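Local coordinates for restriction endonuclease EcoP15I, modification subunit (Escherichia coli, PDB 4ZCF), which methylates one adenine of the DNA site 5'-CAGCAG-3' using S-adenosyl-L-methionine and supports DNA cleavage together with the Res subunit, at residues P124-G129 and S198-E203; D131-N136 and S172-F177; T194-I199 and E242-Y247; G222-K227 and S390-D395. One frame throughout, in Å; residues are numbered along the deposited sequence.

Contact 1: residues P124-G129 and S198-E203; sequences PPYNTG and SIDHNE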
loop_
_atom_site.group_PDB
_atom_site.type_symbol
_atom_site.label_atom_id
_atom_site.label_comp_id
_atom_site.label_asym_id
_atom_site.label_seq_id
_atom_site.Cartn_x
_atom_site.Cartn_y
_atom_site.Cartn_z
ATOM N N PRO A 124 -2.748 -17.456 -1.280
ATOM C CA PRO A 124 -4.176 -17.725 -1.440
ATOM C C PRO A 124 -4.423 -18.695 -2.588
ATOM O O PRO A 124 -3.492 -18.984 -3.337
ATOM C CB PRO A 124 -4.752 -16.337 -1.725
ATOM C CG PRO A 124 -3.679 -15.643 -2.468
ATOM C CD PRO A 124 -2.389 -16.136 -1.841
ATOM N N PRO A 125 -5.639 -19.236 -2.755
ATOM C CA PRO A 125 -5.871 -20.063 -3.948
ATOM C C PRO A 125 -5.769 -19.154 -5.181
ATOM O O PRO A 125 -6.217 -17.989 -5.175
ATOM C CB PRO A 125 -7.279 -20.634 -3.743
ATOM C CG PRO A 125 -7.954 -19.719 -2.770
ATOM C CD PRO A 125 -6.879 -19.021 -1.966
ATOM N N TYR A 126 -5.068 -19.649 -6.200
ATOM C CA TYR A 126 -4.862 -18.967 -7.463
ATOM C C TYR A 126 -6.163 -19.271 -8.226
ATOM O O TYR A 126 -6.986 -20.045 -7.721
ATOM C CB TYR A 126 -3.664 -19.627 -8.161
ATOM C CG TYR A 126 -2.295 -19.444 -7.523
ATOM C CD1 TYR A 126 -2.152 -18.803 -6.294
ATOM C CD2 TYR A 126 -1.140 -19.908 -8.155
ATOM C CE1 TYR A 126 -0.905 -18.673 -5.685
ATOM C CE2 TYR A 126 0.121 -19.734 -7.580
ATOM C CZ TYR A 126 0.235 -19.110 -6.348
ATOM O OH TYR A 126 1.467 -18.971 -5.754
ATOM N N ASN A 127 -6.424 -18.705 -9.379
ATOM C CA ASN A 127 -7.704 -19.189 -9.933
ATOM C C ASN A 127 -7.424 -19.917 -11.226
ATOM O O ASN A 127 -7.948 -19.593 -12.292
ATOM C CB ASN A 127 -8.771 -18.092 -9.997
ATOM C CG ASN A 127 -10.205 -18.515 -10.152
ATOM O OD1 ASN A 127 -10.567 -19.691 -10.251
ATOM N ND2 ASN A 127 -11.055 -17.528 -10.287
ATOM N N THR A 128 -6.528 -20.903 -11.085
ATOM C CA THR A 128 -5.931 -21.812 -12.057
ATOM C C THR A 128 -6.932 -22.446 -13.007
ATOM O O THR A 128 -6.615 -22.629 -14.188
ATOM C CB THR A 128 -5.087 -22.852 -11.279
ATOM O OG1 THR A 128 -3.865 -22.253 -10.788
ATOM C CG2 THR A 128 -4.771 -24.071 -12.082
ATOM N N GLY A 129 -8.106 -22.796 -12.481
ATOM C CA GLY A 129 -9.159 -23.502 -13.205
ATOM C C GLY A 129 -8.964 -25.010 -13.143
ATOM O O GLY A 129 -9.682 -25.747 -13.817
ATOM N N SER A 198 1.394 -14.188 -2.866
ATOM C CA SER A 198 1.756 -15.081 -3.967
ATOM C C SER A 198 0.562 -15.259 -4.874
ATOM O O SER A 198 -0.544 -15.483 -4.391
ATOM C CB SER A 198 2.152 -16.463 -3.448
ATOM O OG SER A 198 3.467 -16.470 -2.924
ATOM N N ILE A 199 0.786 -15.169 -6.194
ATOM C CA ILE A 199 -0.234 -15.388 -7.220
ATOM C C ILE A 199 0.460 -15.755 -8.460
ATOM O O ILE A 199 1.667 -15.614 -8.528
ATOM C CB ILE A 199 -1.221 -14.213 -7.512
ATOM C CG1 ILE A 199 -0.653 -12.850 -7.174
ATOM C CG2 ILE A 199 -2.689 -14.484 -7.021
ATOM C CD1 ILE A 199 0.130 -12.272 -8.213
ATOM N N ASP A 200 -0.312 -16.179 -9.459
ATOM C CA ASP A 200 0.130 -16.535 -10.797
ATOM C C ASP A 200 -0.669 -15.626 -11.804
ATOM O O ASP A 200 -1.304 -14.676 -11.364
ATOM C CB ASP A 200 0.043 -18.087 -11.024
ATOM C CG ASP A 200 -1.213 -18.714 -11.629
ATOM O OD1 ASP A 200 -2.294 -18.070 -11.590
ATOM O OD2 ASP A 200 -1.112 -19.839 -12.163
ATOM N N HIS A 201 -0.607 -15.876 -13.111
ATOM C CA HIS A 201 -1.252 -15.025 -14.132
ATOM C C HIS A 201 -2.782 -14.951 -14.123
ATOM O O HIS A 201 -3.356 -14.066 -14.758
ATOM C CB HIS A 201 -0.766 -15.404 -15.530
ATOM C CG HIS A 201 -1.180 -16.778 -15.932
ATOM N ND1 HIS A 201 -0.428 -17.881 -15.587
ATOM C CD2 HIS A 201 -2.262 -17.182 -16.629
ATOM C CE1 HIS A 201 -1.084 -18.921 -16.067
ATOM N NE2 HIS A 201 -2.180 -18.542 -16.722
ATOM N N ASN A 202 -3.443 -15.892 -13.459
ATOM C CA ASN A 202 -4.904 -15.925 -13.446
ATOM C C ASN A 202 -5.563 -14.711 -12.810
ATOM O O ASN A 202 -6.412 -14.094 -13.453
ATOM C CB ASN A 202 -5.422 -17.249 -12.898
ATOM C CG ASN A 202 -5.009 -18.401 -13.758
ATOM O OD1 ASN A 202 -5.439 -18.523 -14.902
ATOM N ND2 ASN A 202 -4.082 -19.215 -13.268
ATOM N N GLU A 203 -5.104 -14.316 -11.609
ATOM C CA GLU A 203 -5.654 -13.194 -10.833
ATOM C C GLU A 203 -4.675 -12.063 -10.512
ATOM O O GLU A 203 -5.028 -11.177 -9.729
ATOM C CB GLU A 203 -6.306 -13.714 -9.526
ATOM C CG GLU A 203 -7.405 -14.743 -9.732
ATOM C CD GLU A 203 -8.638 -14.244 -10.461
ATOM O OE1 GLU A 203 -8.915 -13.025 -10.392
ATOM O OE2 GLU A 203 -9.328 -15.070 -11.104
HETATM O O HOH W 1 -4.374 -21.058 -15.632
#
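Ring and apolar contacts come mainly from Tyr126, whose CG stands anti to its carbonyl carbon (chi1 -68°), so that the ring lies over the backbone where strand 193-199 ends. Ile199 CA sits over one ring face, 4.0 Å from the centroid, as a CH-pi contact, and Asp200 N lies over the same face. Asp200 CB meets Tyr126 CD2 at 3.6 Å, while Pro124 CD rests on Ser198 O. The ring's OH reaches beyond this contact to Glu242.

Hydrogen bonding begins with Asn127 ND2, which donates to Glu203 OE2 at 3.1 Å. The two side chains run side by side, and the donor stands above the carboxylate plane. Both have second partners: Asn127 ND2 also bonds Ser169 O, and Glu203 OE1 bonds His171. Asp200 OD1 is gripped twice, by Asn202 N at 3.1 Å, which makes an Asx turn, and by Asn202 ND2 at 2.7 Å on its syn lone pair. The Asn202 amide is thus fixed in rotation.

One water bridges the segments, donating to Asn202 OD1 at 2.8 Å and to Thr128 O at 3.1 Å.

Asp123 to Tyr126 spell the DPPY motif of amino-methyltransferases, here predicted to bind S-adenosyl methionine; it follows strand 117-122 and packs on the end of the adjacent strand 193-199.

Contact 2: residues D131-N136 and S172-F177; sequences DGFVYN and SAWLTF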
loop_
_atom_site.group_PDB
_atom_site.type_symbol
_atom_site.label_atom_id
_atom_site.label_comp_id
_atom_site.label_asym_id
_atom_site.label_seq_id
_atom_site.Cartn_x
_atom_site.Cartn_y
_atom_site.Cartn_z
ATOM N N ASP A 131 -7.463 -26.150 -9.765
ATOM C CA ASP A 131 -7.255 -26.203 -8.308
ATOM C C ASP A 131 -8.522 -26.468 -7.472
ATOM O O ASP A 131 -8.422 -26.629 -6.248
ATOM C CB ASP A 131 -6.581 -24.897 -7.825
ATOM C CG ASP A 131 -7.273 -23.589 -8.219
ATOM O OD1 ASP A 131 -8.508 -23.612 -8.490
ATOM O OD2 ASP A 131 -6.586 -22.557 -8.272
ATOM N N GLY A 132 -9.683 -26.456 -8.122
ATOM C CA GLY A 132 -10.961 -26.683 -7.466
ATOM C C GLY A 132 -11.521 -25.506 -6.688
ATOM O O GLY A 132 -12.393 -25.713 -5.826
ATOM N N PHE A 133 -11.027 -24.254 -6.970
ATOM C CA PHE A 133 -11.549 -23.049 -6.329
ATOM C C PHE A 133 -12.990 -22.846 -6.783
ATOM O O PHE A 133 -13.284 -22.830 -7.982
ATOM C CB PHE A 133 -10.719 -21.767 -6.623
ATOM C CG PHE A 133 -11.419 -20.491 -6.167
ATOM C CD1 PHE A 133 -11.389 -20.100 -4.830
ATOM C CD2 PHE A 133 -12.200 -19.746 -7.055
ATOM C CE1 PHE A 133 -12.100 -18.963 -4.396
ATOM C CE2 PHE A 133 -12.918 -18.625 -6.614
ATOM C CZ PHE A 133 -12.872 -18.251 -5.286
ATOM N N VAL A 134 -13.857 -22.635 -5.802
ATOM C CA VAL A 134 -15.282 -22.371 -5.946
ATOM C C VAL A 134 -15.633 -21.444 -4.796
ATOM O O VAL A 134 -15.139 -21.659 -3.687
ATOM C CB VAL A 134 -16.168 -23.680 -5.980
ATOM C CG1 VAL A 134 -15.827 -24.659 -4.852
ATOM C CG2 VAL A 134 -17.657 -23.364 -5.967
ATOM N N TYR A 135 -16.434 -20.398 -5.049
ATOM C CA TYR A 135 -16.877 -19.557 -3.949
ATOM C C TYR A 135 -18.031 -20.289 -3.236
ATOM O O TYR A 135 -18.960 -20.791 -3.897
ATOM C CB TYR A 135 -17.372 -18.167 -4.397
ATOM C CG TYR A 135 -17.657 -17.295 -3.195
ATOM C CD1 TYR A 135 -18.884 -17.365 -2.532
ATOM C CD2 TYR A 135 -16.655 -16.518 -2.625
ATOM C CE1 TYR A 135 -19.101 -16.679 -1.339
ATOM C CE2 TYR A 135 -16.870 -15.808 -1.447
ATOM C CZ TYR A 135 -18.095 -15.882 -0.815
ATOM O OH TYR A 135 -18.274 -15.182 0.343
ATOM N N ASN A 136 -17.958 -20.328 -1.890
ATOM C CA ASN A 136 -18.958 -20.900 -0.983
ATOM C C ASN A 136 -18.692 -20.370 0.427
ATOM O O ASN A 136 -17.537 -20.254 0.840
ATOM C CB ASN A 136 -18.960 -22.470 -0.994
ATOM C CG ASN A 136 -19.833 -23.139 -2.069
ATOM O OD1 ASN A 136 -20.927 -22.671 -2.447
ATOM N ND2 ASN A 136 -19.378 -24.282 -2.570
ATOM N N SER A 172 -15.007 -12.225 -10.240
ATOM C CA SER A 172 -15.883 -11.591 -9.249
ATOM C C SER A 172 -16.085 -12.464 -8.009
ATOM O O SER A 172 -16.037 -11.933 -6.905
ATOM C CB SER A 172 -17.210 -11.158 -9.864
ATOM O OG SER A 172 -17.845 -12.200 -10.575
ATOM N N ALA A 173 -16.260 -13.804 -8.180
ATOM C CA ALA A 173 -16.391 -14.749 -7.057
ATOM C C ALA A 173 -15.087 -14.743 -6.253
ATOM O O ALA A 173 -15.115 -14.580 -5.016
ATOM C CB ALA A 173 -16.695 -16.145 -7.569
ATOM N N TRP A 174 -13.933 -14.806 -6.980
ATOM C CA TRP A 174 -12.592 -14.730 -6.379
ATOM C C TRP A 174 -12.367 -13.420 -5.617
ATOM O O TRP A 174 -11.884 -13.465 -4.493
ATOM C CB TRP A 174 -11.500 -14.983 -7.418
ATOM C CG TRP A 174 -10.154 -15.253 -6.803
ATOM C CD1 TRP A 174 -9.658 -16.467 -6.420
ATOM C CD2 TRP A 174 -9.129 -14.281 -6.499
ATOM N NE1 TRP A 174 -8.381 -16.320 -5.915
ATOM C CE2 TRP A 174 -8.038 -14.985 -5.935
ATOM C CE3 TRP A 174 -9.024 -12.884 -6.660
ATOM C CZ2 TRP A 174 -6.855 -14.339 -5.533
ATOM C CZ3 TRP A 174 -7.862 -12.240 -6.243
ATOM C CH2 TRP A 174 -6.787 -12.963 -5.710
ATOM N N LEU A 175 -12.773 -12.266 -6.187
ATOM C CA LEU A 175 -12.648 -10.950 -5.531
ATOM C C LEU A 175 -13.562 -10.813 -4.308
ATOM O O LEU A 175 -13.188 -10.160 -3.331
ATOM C CB LEU A 175 -12.884 -9.807 -6.522
ATOM C CG LEU A 175 -11.848 -9.628 -7.664
ATOM C CD1 LEU A 175 -12.413 -8.751 -8.761
ATOM C CD2 LEU A 175 -10.548 -9.001 -7.176
ATOM N N THR A 176 -14.738 -11.486 -4.331
ATOM C CA THR A 176 -15.697 -11.504 -3.219
ATOM C C THR A 176 -15.054 -12.274 -2.058
ATOM O O THR A 176 -15.245 -11.911 -0.896
ATOM C CB THR A 176 -17.058 -12.112 -3.671
ATOM O OG1 THR A 176 -17.483 -11.495 -4.890
ATOM C CG2 THR A 176 -18.162 -11.970 -2.613
ATOM N N PHE A 177 -14.292 -13.331 -2.379
ATOM C CA PHE A 177 -13.587 -14.154 -1.400
ATOM C C PHE A 177 -12.417 -13.425 -0.716
ATOM O O PHE A 177 -12.412 -13.385 0.516
ATOM C CB PHE A 177 -13.186 -15.519 -1.995
ATOM C CG PHE A 177 -12.238 -16.348 -1.145
ATOM C CD1 PHE A 177 -12.632 -16.831 0.098
ATOM C CD2 PHE A 177 -10.960 -16.653 -1.598
ATOM C CE1 PHE A 177 -11.756 -17.575 0.883
ATOM C CE2 PHE A 177 -10.082 -17.379 -0.805
ATOM C CZ PHE A 177 -10.486 -17.838 0.428
#
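With CG anti to the backbone N in both Phe133 (chi1 169°) and Tyr135 (chi1 -173°), the two rings reach from the 131-136 loop onto the flank of helix 171-188. Trp174 and Phe177 share this anti setting on the helix and turn their rings toward Phe133. The Trp174 indole presents its edge to the Phe133 face in a T-shaped pair, its five-membered ring 5.0 Å from the phenyl centroid with the planes at 66°. Trp174 CD1 stands over the middle of that face, 3.8 Å from Phe133 CZ. Phe177 approaches obliquely, its CD2 3.8 Å from Phe133 CE1, and completes a three-ring aromatic cluster. An alanine in place of Phe133 removes the ring that Trp174 CD1 and Phe177 CD2 share, and would probably loosen the loop from the helix.

Tyr135 packs on the same turn, against Ala173, Thr176 and Phe177: its CB meets Ala173 CB at 3.8 Å, and its CD2 meets Phe177 CB at 3.7 Å. Its hydroxyl bonds Asp137. Before Phe133, an Asx turn helps set the loop, Asp131 OD1 accepting from Phe133 N at 3.0 Å.

Around this contact, Trp174 NE1 bonds Pro125 O, helix 63-71 touches Tyr135 and Thr176, helix 154-164 lies against Tyr135 and Ala173, and strand 57-60 borders Ser172 and Leu175.

Contact 3: residues T194-I199 and E242-Y247; sequences TIFISI and EYIIVY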
loop_
_atom_site.group_PDB
_atom_site.type_symbol
_atom_site.label_atom_id
_atom_site.label_comp_id
_atom_site.label_asym_id
_atom_site.label_seq_id
_atom_site.Cartn_x
_atom_site.Cartn_y
_atom_site.Cartn_z
ATOM N N THR A 194 4.239 -4.613 6.237
ATOM C CA THR A 194 4.094 -5.044 4.838
ATOM C C THR A 194 3.318 -6.339 4.656
ATOM O O THR A 194 3.361 -7.216 5.505
ATOM C CB THR A 194 5.480 -5.220 4.157
ATOM O OG1 THR A 194 6.348 -5.983 4.992
ATOM C CG2 THR A 194 6.140 -3.906 3.781
ATOM N N ILE A 195 2.628 -6.455 3.530
ATOM C CA ILE A 195 1.929 -7.652 3.086
ATOM C C ILE A 195 2.638 -8.152 1.817
ATOM O O ILE A 195 3.045 -7.342 1.004
ATOM C CB ILE A 195 0.378 -7.481 2.911
ATOM C CG1 ILE A 195 -0.295 -8.819 2.490
ATOM C CG2 ILE A 195 0.014 -6.324 1.962
ATOM C CD1 ILE A 195 -1.777 -8.943 2.736
ATOM N N PHE A 196 2.808 -9.475 1.683
ATOM C CA PHE A 196 3.380 -10.219 0.544
ATOM C C PHE A 196 2.286 -11.229 0.100
ATOM O O PHE A 196 1.730 -11.931 0.947
ATOM C CB PHE A 196 4.651 -10.956 1.012
ATOM C CG PHE A 196 5.887 -10.112 1.238
ATOM C CD1 PHE A 196 5.996 -9.292 2.347
ATOM C CD2 PHE A 196 6.950 -10.151 0.343
ATOM C CE1 PHE A 196 7.139 -8.501 2.553
ATOM C CE2 PHE A 196 8.105 -9.382 0.562
ATOM C CZ PHE A 196 8.198 -8.577 1.679
ATOM N N ILE A 197 1.896 -11.227 -1.198
ATOM C CA ILE A 197 0.840 -12.098 -1.749
ATOM C C ILE A 197 1.304 -12.845 -2.973
ATOM O O ILE A 197 1.543 -12.223 -4.012
ATOM C CB ILE A 197 -0.515 -11.384 -2.037
ATOM C CG1 ILE A 197 -0.901 -10.362 -0.941
ATOM C CG2 ILE A 197 -1.647 -12.425 -2.285
ATOM C CD1 ILE A 197 -2.092 -9.470 -1.263
ATOM N N SER A 198 1.394 -14.188 -2.866
ATOM C CA SER A 198 1.756 -15.081 -3.967
ATOM C C SER A 198 0.562 -15.259 -4.874
ATOM O O SER A 198 -0.544 -15.483 -4.391
ATOM C CB SER A 198 2.152 -16.463 -3.448
ATOM O OG SER A 198 3.467 -16.470 -2.924
ATOM N N ILE A 199 0.786 -15.169 -6.194
ATOM C CA ILE A 199 -0.234 -15.388 -7.220
ATOM C C ILE A 199 0.460 -15.755 -8.460
ATOM O O ILE A 199 1.667 -15.614 -8.528
ATOM C CB ILE A 199 -1.221 -14.213 -7.512
ATOM C CG1 ILE A 199 -0.653 -12.850 -7.174
ATOM C CG2 ILE A 199 -2.689 -14.484 -7.021
ATOM C CD1 ILE A 199 0.130 -12.272 -8.213
ATOM N N GLU A 242 5.704 -17.157 -11.469
ATOM C CA GLU A 242 4.556 -16.588 -10.797
ATOM C C GLU A 242 5.026 -15.314 -10.070
ATOM O O GLU A 242 6.153 -14.864 -10.276
ATOM C CB GLU A 242 3.868 -17.607 -9.887
ATOM C CG GLU A 242 4.802 -18.504 -9.094
ATOM C CD GLU A 242 4.024 -19.308 -8.085
ATOM O OE1 GLU A 242 3.515 -20.391 -8.457
ATOM O OE2 GLU A 242 3.843 -18.807 -6.952
ATOM N N TYR A 243 4.180 -14.728 -9.254
ATOM C CA TYR A 243 4.490 -13.446 -8.627
ATOM C C TYR A 243 4.287 -13.407 -7.131
ATOM O O TYR A 243 3.648 -14.269 -6.560
ATOM C CB TYR A 243 3.643 -12.318 -9.285
ATOM C CG TYR A 243 3.562 -12.365 -10.802
ATOM C CD1 TYR A 243 4.494 -11.696 -11.590
ATOM C CD2 TYR A 243 2.538 -13.055 -11.446
ATOM C CE1 TYR A 243 4.441 -11.757 -12.985
ATOM C CE2 TYR A 243 2.471 -13.118 -12.844
ATOM C CZ TYR A 243 3.414 -12.448 -13.608
ATOM O OH TYR A 243 3.364 -12.493 -14.980
ATOM N N ILE A 244 4.832 -12.377 -6.514
ATOM C CA ILE A 244 4.701 -11.999 -5.111
ATOM C C ILE A 244 4.487 -10.469 -5.128
ATOM O O ILE A 244 5.431 -9.727 -5.405
ATOM C CB ILE A 244 5.885 -12.453 -4.199
ATOM C CG1 ILE A 244 6.192 -13.989 -4.410
ATOM C CG2 ILE A 244 5.595 -12.103 -2.705
ATOM C CD1 ILE A 244 7.339 -14.645 -3.640
ATOM N N ILE A 245 3.221 -10.027 -4.938
ATOM C CA ILE A 245 2.862 -8.612 -4.854
ATOM C C ILE A 245 3.156 -8.132 -3.414
ATOM O O ILE A 245 2.934 -8.876 -2.472
ATOM C CB ILE A 245 1.438 -8.246 -5.374
ATOM C CG1 ILE A 245 0.369 -8.428 -4.327
ATOM C CG2 ILE A 245 1.064 -8.942 -6.696
ATOM C CD1 ILE A 245 -0.835 -7.597 -4.626
ATOM N N VAL A 246 3.741 -6.940 -3.256
ATOM C CA VAL A 246 4.141 -6.410 -1.943
ATOM C C VAL A 246 3.509 -5.024 -1.737
ATOM O O VAL A 246 3.533 -4.196 -2.648
ATOM C CB VAL A 246 5.697 -6.383 -1.799
ATOM C CG1 VAL A 246 6.131 -5.999 -0.397
ATOM C CG2 VAL A 246 6.323 -7.712 -2.199
ATOM N N TYR A 247 2.891 -4.800 -0.579
ATOM C CA TYR A 247 2.277 -3.517 -0.219
ATOM C C TYR A 247 2.663 -3.201 1.218
ATOM O O TYR A 247 3.076 -4.076 1.961
ATOM C CB TYR A 247 0.728 -3.533 -0.371
ATOM C CG TYR A 247 0.205 -3.341 -1.785
ATOM C CD1 TYR A 247 0.312 -4.355 -2.735
ATOM C CD2 TYR A 247 -0.414 -2.154 -2.167
ATOM C CE1 TYR A 247 -0.132 -4.173 -4.040
ATOM C CE2 TYR A 247 -0.860 -1.961 -3.476
ATOM C CZ TYR A 247 -0.736 -2.984 -4.401
ATOM O OH TYR A 247 -1.226 -2.845 -5.674
#
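Ile199 O is the best-held acceptor, gripped by a single N-H bond from Tyr243 N at 2.8 Å, almost straight at the hydrogen (167°) and nearly along the C=O axis. Five more N-H...O bonds complete the ladder, in which Ile195, Ile197 and Ile199 form the hydrogen-bonded pairs with Tyr247, Ile245 and Tyr243; CA-H...O contacts, such as Phe196 CA to Ile245 O at 3.3 Å, are weak supplements. On the face bearing Phe196, Val246 CG1 lies over the ring centre, 3.9 Å from the centroid, a CH-pi contact. Ile244 CG2 touches the same ring at its edge, 3.9 Å from CD2; helix 420-430 covers this face. On the other face Ile197 and Ile245 lie side by side, CB to CG1 3.8 Å, and Ile199 CD1 fits between Tyr243 CB, at 3.7 Å, and Ile245 CG2, beneath helix 204-215. Strand 241-248 runs antiparallel between 193-199 and 220-227, the reversed strand characteristic of the Rossmann-like sheet of class I S-adenosylmethionine-dependent methyltransferases.

Contact 4: residues G222-K227 and S390-D395; sequences GDLVWK and SVIHLD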
loop_
_atom_site.group_PDB
_atom_site.type_symbol
_atom_site.label_atom_id
_atom_site.label_comp_id
_atom_site.label_asym_id
_atom_site.label_seq_id
_atom_site.Cartn_x
_atom_site.Cartn_y
_atom_site.Cartn_z
ATOM N N GLY A 222 6.313 -3.017 -4.692
ATOM C CA GLY A 222 6.789 -3.620 -5.927
ATOM C C GLY A 222 6.281 -5.038 -6.022
ATOM O O GLY A 222 5.613 -5.532 -5.102
ATOM N N ASP A 223 6.555 -5.690 -7.165
ATOM C CA ASP A 223 6.182 -7.070 -7.427
ATOM C C ASP A 223 7.431 -7.814 -7.719
ATOM O O ASP A 223 8.348 -7.274 -8.342
ATOM C CB ASP A 223 5.174 -7.199 -8.580
ATOM C CG ASP A 223 3.954 -6.299 -8.404
ATOM O OD1 ASP A 223 3.398 -6.247 -7.258
ATOM O OD2 ASP A 223 3.582 -5.603 -9.385
ATOM N N LEU A 224 7.495 -9.034 -7.184
ATOM C CA LEU A 224 8.619 -9.938 -7.343
ATOM C C LEU A 224 8.208 -11.048 -8.294
ATOM O O LEU A 224 7.050 -11.460 -8.316
ATOM C CB LEU A 224 9.067 -10.539 -5.991
ATOM C CG LEU A 224 9.295 -9.562 -4.829
ATOM C CD1 LEU A 224 9.173 -10.288 -3.474
ATOM C CD2 LEU A 224 10.659 -8.870 -4.944
ATOM N N VAL A 225 9.171 -11.504 -9.106
ATOM C CA VAL A 225 8.968 -12.568 -10.087
ATOM C C VAL A 225 9.682 -13.781 -9.602
ATOM O O VAL A 225 10.892 -13.754 -9.419
ATOM C CB VAL A 225 9.358 -12.117 -11.514
ATOM C CG1 VAL A 225 9.427 -13.291 -12.480
ATOM C CG2 VAL A 225 8.386 -11.043 -12.020
ATOM N N TRP A 226 8.916 -14.806 -9.255
ATOM C CA TRP A 226 9.466 -16.079 -8.784
ATOM C C TRP A 226 9.512 -17.091 -9.953
ATOM O O TRP A 226 8.472 -17.602 -10.363
ATOM C CB TRP A 226 8.671 -16.622 -7.557
ATOM C CG TRP A 226 9.249 -17.867 -6.932
ATOM C CD1 TRP A 226 10.566 -18.212 -6.855
ATOM C CD2 TRP A 226 8.526 -18.905 -6.266
ATOM N NE1 TRP A 226 10.696 -19.458 -6.291
ATOM C CE2 TRP A 226 9.468 -19.883 -5.865
ATOM C CE3 TRP A 226 7.157 -19.129 -5.996
ATOM C CZ2 TRP A 226 9.091 -21.056 -5.187
ATOM C CZ3 TRP A 226 6.781 -20.288 -5.327
ATOM C CH2 TRP A 226 7.736 -21.239 -4.931
ATOM N N LYS A 227 10.709 -17.289 -10.539
ATOM C CA LYS A 227 10.939 -18.274 -11.600
ATOM C C LYS A 227 11.219 -19.592 -10.836
ATOM O O LYS A 227 12.308 -19.794 -10.285
ATOM C CB LYS A 227 12.061 -17.815 -12.555
ATOM C CG LYS A 227 12.764 -18.937 -13.304
ATOM C CD LYS A 227 12.212 -19.234 -14.657
ATOM C CE LYS A 227 13.114 -20.223 -15.371
ATOM N NZ LYS A 227 13.254 -21.540 -14.677
ATOM N N SER A 390 14.278 -8.076 -7.969
ATOM C CA SER A 390 12.878 -8.324 -8.358
ATOM C C SER A 390 12.580 -9.695 -8.977
ATOM O O SER A 390 11.421 -10.141 -8.955
ATOM C CB SER A 390 12.350 -7.204 -9.252
ATOM O OG SER A 390 12.934 -7.240 -10.544
ATOM N N VAL A 391 13.614 -10.347 -9.555
ATOM C CA VAL A 391 13.489 -11.663 -10.203
ATOM C C VAL A 391 14.221 -12.729 -9.394
ATOM O O VAL A 391 15.452 -12.734 -9.373
ATOM C CB VAL A 391 13.945 -11.639 -11.692
ATOM C CG1 VAL A 391 13.754 -13.013 -12.355
ATOM C CG2 VAL A 391 13.215 -10.558 -12.460
ATOM N N ILE A 392 13.477 -13.642 -8.749
ATOM C CA ILE A 392 14.045 -14.748 -7.939
ATOM C C ILE A 392 13.950 -16.108 -8.641
ATOM O O ILE A 392 12.847 -16.567 -8.950
ATOM C CB ILE A 392 13.422 -14.811 -6.523
ATOM C CG1 ILE A 392 13.199 -13.398 -5.916
ATOM C CG2 ILE A 392 14.219 -15.736 -5.606
ATOM C CD1 ILE A 392 12.086 -13.329 -4.880
ATOM N N HIS A 393 15.106 -16.748 -8.845
ATOM C CA HIS A 393 15.279 -18.077 -9.452
ATOM C C HIS A 393 15.455 -19.065 -8.354
ATOM O O HIS A 393 16.494 -19.089 -7.699
ATOM C CB HIS A 393 16.516 -18.126 -10.384
ATOM C CG HIS A 393 16.310 -17.286 -11.593
ATOM N ND1 HIS A 393 15.710 -17.804 -12.729
ATOM C CD2 HIS A 393 16.510 -15.958 -11.764
ATOM C CE1 HIS A 393 15.604 -16.784 -13.567
ATOM N NE2 HIS A 393 16.068 -15.655 -13.022
ATOM N N LEU A 394 14.426 -19.868 -8.129
ATOM C CA LEU A 394 14.420 -20.875 -7.084
ATOM C C LEU A 394 13.389 -21.928 -7.455
ATOM O O LEU A 394 12.200 -21.608 -7.572
ATOM C CB LEU A 394 14.092 -20.214 -5.739
ATOM C CG LEU A 394 13.988 -21.124 -4.536
ATOM C CD1 LEU A 394 15.376 -21.469 -3.994
ATOM C CD2 LEU A 394 13.078 -20.498 -3.489
ATOM N N ASP A 395 13.859 -23.168 -7.692
ATOM C CA ASP A 395 13.017 -24.293 -8.049
ATOM C C ASP A 395 12.033 -24.572 -6.913
ATOM O O ASP A 395 12.442 -24.806 -5.765
ATOM C CB ASP A 395 13.878 -25.544 -8.350
ATOM C CG ASP A 395 13.257 -26.585 -9.277
ATOM O OD1 ASP A 395 12.020 -26.522 -9.520
ATOM O OD2 ASP A 395 14.009 -27.438 -9.792
#
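Trp226, Leu224, Ile392 and Leu394 make the apolar centre. With CG anti to its backbone N (chi1 -175°), Trp226 turns its indole edge to Leu394, whose CB lies in the ring plane, 3.5 Å from NE1. Ile392 CD1 reaches Leu224 CB at 4.3 Å. Indole NE1 also gives Leu394 O a weak hydrogen bond of 2.9 Å; an alanine at Trp226 removes this bond and the edge packing and would probably loosen the chain at Leu394. Around the centre four parallel-strand bonds alternate, from Val225 N to Ser390 O (2.6 Å), Ile392 N to Val225 O, Lys227 N to Ile392 O, and Leu394 N to Lys227 O (3.0 Å). At the polar edge Lys227 CG touches His393 ND1 at 3.2 Å, while its NZ turns to Ala229 O. Ser390 OG bonds His241 and His393 meets His393, both of the second subunit. This chemistry implies a backbone-held pair, packed on helix 420-430, whose dimer contact is polar and also apolar, as in Leu224 on Ile237 of that subunit.

Contacts 1, 3 and 4 follow one sheet outward from the DPPY motif, and contact 2 flanks it. Contact 2 is nested in the loop closed by contact 1, their centres about 11 Å apart, and Glu203 CG packs on Trp174 CD2 at 3.7 Å between them. Contacts 1 and 3 share Ser198 and Ile199 and also meet where Pro124 CG touches Ile197 CG2, 3.8 Å. Contacts 3 and 4 join through neighbouring strands, Leu224 N to Ile244 O 2.8 Å, and both touch the second subunit. The nearest atoms of contact 4 are about 10 Å from the DNA, those of contact 1 about 21 Å. Contact 1 holds the predicted S-adenosyl methionine motif and, about 4 Å from its Asn202 side chain, a manganese ion.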